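Local coordinates for protein putative transcriptional coactivator P15 (PDB 4BG7) that probably binds DNA as a dimeric phage relative of the eukaryotic transcription coactivator PC4 and is implicated in recombination-dependent DNA replication, at residues 39-44 with 67-72. Numbering follows the deposited sequence.
Sequences LYMGIR and LETTSQ
M41 on strand 38-48 meets T69 and T70 in the first turn of helix 67-83, and the backbones stay well apart, 8.9 Å between M41 CA and T70 CA. Most of that gap is spanned by the M41 side chain, which meets short threonine side chains from the helix. With chi1 at 52°, M41 CG lies between its own N and carbonyl carbon, and the chain then runs extended to CE (chi2 169°, chi3 166°). M41 CE lies 3.5 Å from T69 OG1 and 3.8 Å from T70 CG2, so the methyl touches both threonines; SD stays farther back, 4.2 Å from T70 CG2. All three residues are buried, and their meeting is purely van der Waals. The threonine hydroxyls are satisfied by the chain leading into the helix: T69 OG1 hydrogen-bonds with P64 O and T66 N, T70 OG1 with T66 O. In the same helix, S71 OG reaches back one turn to L67 O at 2.7 Å, from the face of that carbonyl opposite S71 N. F63 of strand 54-64, paired through its backbone with M41, also touches M41 and T69. The contact thus sets the helix start against the PC4-like antiparallel sheet, while W21 and V90 of the second subunit pack on T69 and T70 respectively, joining it to the dimer interface.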
ATOM      1  N   LEU A  39       1.980 -11.404  10.476  1.00 29.47           N
ATOM      2  CA  LEU A  39       1.714  -9.970  10.252  1.00 26.19           C
ATOM      3  C   LEU A  39       1.378  -9.709   8.786  1.00 21.91           C
ATOM      4  O   LEU A  39       1.962 -10.275   7.898  1.00 23.60           O
ATOM      5  CB  LEU A  39       2.933  -9.109  10.676  1.00 26.38           C
ATOM      6  CG  LEU A  39       3.188  -9.165  12.186  1.00 28.89           C
ATOM      7  CD1 LEU A  39       4.419  -8.337  12.505  1.00 26.45           C
ATOM      8  CD2 LEU A  39       1.988  -8.679  13.007  1.00 31.10           C
ATOM      9  N   TYR A  40       0.488  -8.739   8.583  1.00 23.42           N
ATOM     10  CA  TYR A  40       0.021  -8.290   7.302  1.00 21.65           C
ATOM     11  C   TYR A  40       0.021  -6.783   7.252  1.00 22.29           C
ATOM     12  O   TYR A  40      -0.163  -6.115   8.297  1.00 23.99           O
ATOM     13  CB  TYR A  40      -1.444  -8.736   7.133  1.00 22.59           C
ATOM     14  CG  TYR A  40      -1.486 -10.229   7.085  1.00 22.37           C
ATOM     15  CD1 TYR A  40      -1.316 -10.894   5.899  1.00 24.28           C
ATOM     16  CD2 TYR A  40      -1.611 -10.951   8.241  1.00 23.98           C
ATOM     17  CE1 TYR A  40      -1.282 -12.300   5.866  1.00 28.73           C
ATOM     18  CE2 TYR A  40      -1.647 -12.352   8.219  1.00 29.33           C
ATOM     19  CZ  TYR A  40      -1.454 -13.020   7.055  1.00 26.83           C
ATOM     20  OH  TYR A  40      -1.472 -14.421   7.051  1.00 30.41           O
ATOM     21  N   MET A  41       0.277  -6.256   6.050  1.00 23.12           N
ATOM     22  CA  MET A  41       0.093  -4.832   5.786  1.00 22.29           C
ATOM     23  C   MET A  41      -0.976  -4.632   4.745  1.00 20.97           C
ATOM     24  O   MET A  41      -1.092  -5.374   3.786  1.00 23.99           O
ATOM     25  CB  MET A  41       1.381  -4.088   5.343  1.00 25.50           C
ATOM     26  CG  MET A  41       2.128  -4.690   4.193  1.00 28.62           C
ATOM     27  SD  MET A  41       3.427  -3.602   3.521  1.00 30.73           S
ATOM     28  CE  MET A  41       4.269  -4.813   2.542  1.00 31.96           C
ATOM     29  N   GLY A  42      -1.752  -3.576   4.928  1.00 22.11           N
ATOM     30  CA  GLY A  42      -2.822  -3.281   3.981  1.00 20.79           C
ATOM     31  C   GLY A  42      -3.607  -2.027   4.302  1.00 20.76           C
ATOM     32  O   GLY A  42      -3.127  -1.146   5.020  1.00 19.83           O
ATOM     33  N   ILE A  43      -4.827  -1.955   3.786  1.00 19.88           N
ATOM     34  CA  ILE A  43      -5.666  -0.799   4.058  1.00 20.68           C
ATOM     35  C   ILE A  43      -6.932  -1.261   4.773  1.00 21.58           C
ATOM     36  O   ILE A  43      -7.613  -2.107   4.250  1.00 21.76           O
ATOM     37  CB  ILE A  43      -6.056  -0.147   2.737  1.00 22.22           C
ATOM     38  CG1 ILE A  43      -4.859   0.546   2.103  1.00 21.42           C
ATOM     39  CG2 ILE A  43      -7.237   0.803   2.917  1.00 27.53           C
ATOM     40  CD1 ILE A  43      -3.969   1.484   2.890  1.00 19.72           C
ATOM     41  N   ARG A  44      -7.180  -0.771   5.986  1.00 20.03           N
ATOM     42  CA  ARG A  44      -8.444  -1.056   6.686  1.00 22.17           C
ATOM     43  C   ARG A  44      -9.304   0.173   6.579  1.00 24.60           C
ATOM     44  O   ARG A  44      -8.809   1.294   6.786  1.00 28.33           O
ATOM     45  CB  ARG A  44      -8.198  -1.347   8.174  1.00 20.08           C
ATOM     46  CG  ARG A  44      -9.481  -1.723   8.893  1.00 18.99           C
ATOM     47  CD  ARG A  44      -9.345  -1.684  10.381  1.00 21.17           C
ATOM     48  NE  ARG A  44      -8.631  -2.840  10.979  1.00 22.10           N
ATOM     49  CZ  ARG A  44      -9.185  -3.979  11.369  1.00 23.08           C
ATOM     50  NH1 ARG A  44     -10.458  -4.221  11.146  1.00 23.03           N
ATOM     51  NH2 ARG A  44      -8.410  -4.898  11.961  1.00 27.69           N
ATOM     52  N   LEU A  67      10.149  -8.746   5.675  1.00 27.74           N
ATOM     53  CA  LEU A  67      11.290  -8.023   5.055  1.00 31.74           C
ATOM     54  C   LEU A  67      11.209  -8.070   3.543  1.00 28.89           C
ATOM     55  O   LEU A  67      11.464  -7.071   2.874  1.00 30.48           O
ATOM     56  CB  LEU A  67      12.675  -8.525   5.514  1.00 31.28           C
ATOM     57  CG  LEU A  67      12.971  -8.383   7.011  1.00 39.62           C
ATOM     58  CD1 LEU A  67      14.344  -8.997   7.347  1.00 41.86           C
ATOM     59  CD2 LEU A  67      12.803  -6.967   7.559  1.00 41.42           C
ATOM     60  N   GLU A  68      10.843  -9.224   2.994  1.00 28.06           N
ATOM     61  CA  GLU A  68      10.721  -9.331   1.551  1.00 32.23           C
ATOM     62  C   GLU A  68       9.709  -8.388   0.912  1.00 30.35           C
ATOM     63  O   GLU A  68      10.003  -7.713  -0.086  1.00 27.26           O
ATOM     64  CB  GLU A  68      10.319 -10.744   1.133  1.00 36.88           C
ATOM     65  CG  GLU A  68      11.499 -11.684   1.020  1.00 52.11           C
ATOM     66  CD  GLU A  68      11.529 -12.435  -0.308  1.00 61.25           C
ATOM     67  OE1 GLU A  68      10.452 -12.912  -0.761  1.00 60.29           O
ATOM     68  OE2 GLU A  68      12.633 -12.535  -0.906  1.00 62.76           O
ATOM     69  N   THR A  69       8.486  -8.418   1.433  1.00 25.99           N
ATOM     70  CA  THR A  69       7.425  -7.612   0.842  1.00 24.90           C
ATOM     71  C   THR A  69       7.660  -6.122   1.092  1.00 21.82           C
ATOM     72  O   THR A  69       7.386  -5.279   0.207  1.00 26.54           O
ATOM     73  CB  THR A  69       6.010  -8.030   1.300  1.00 22.75           C
ATOM     74  OG1 THR A  69       5.931  -7.857   2.715  1.00 25.24           O
ATOM     75  CG2 THR A  69       5.720  -9.483   0.937  1.00 26.90           C
ATOM     76  N   THR A  70       8.133  -5.779   2.269  1.00 23.57           N
ATOM     77  CA  THR A  70       8.375  -4.385   2.576  1.00 23.46           C
ATOM     78  C   THR A  70       9.507  -3.841   1.741  1.00 26.83           C
ATOM     79  O   THR A  70       9.370  -2.754   1.182  1.00 25.27           O
ATOM     80  CB  THR A  70       8.578  -4.153   4.049  1.00 24.55           C
ATOM     81  OG1 THR A  70       9.665  -4.954   4.543  1.00 26.03           O
ATOM     82  CG2 THR A  70       7.273  -4.453   4.862  1.00 24.80           C
ATOM     83  N   SER A  71      10.616  -4.604   1.623  1.00 25.74           N
ATOM     84  CA  SER A  71      11.754  -4.236   0.765  1.00 26.83           C
ATOM     85  C   SER A  71      11.305  -4.145  -0.706  1.00 24.50           C
ATOM     86  O   SER A  71      11.655  -3.208  -1.416  1.00 24.51           O
ATOM     87  CB  SER A  71      12.883  -5.262   0.898  1.00 27.78           C
ATOM     88  OG  SER A  71      13.319  -5.221   2.223  1.00 32.53           O
ATOM     89  N   GLN A  72      10.479  -5.070  -1.156  1.00 27.15           N
ATOM     90  CA  GLN A  72       9.999  -4.969  -2.561  1.00 25.15           C
ATOM     91  C   GLN A  72       9.116  -3.730  -2.770  1.00 26.50           C
ATOM     92  O   GLN A  72       9.157  -3.084  -3.790  1.00 25.92           O
ATOM     93  CB  GLN A  72       9.238  -6.192  -2.931  1.00 26.63           C
ATOM     94  CG  GLN A  72       8.685  -6.243  -4.354  1.00 28.58           C
ATOM     95  CD  GLN A  72       9.760  -6.150  -5.435  1.00 35.58           C
ATOM     96  OE1 GLN A  72      10.941  -6.338  -5.151  1.00 27.88           O
ATOM     97  NE2 GLN A  72       9.339  -5.904  -6.700  1.00 32.15           N
TER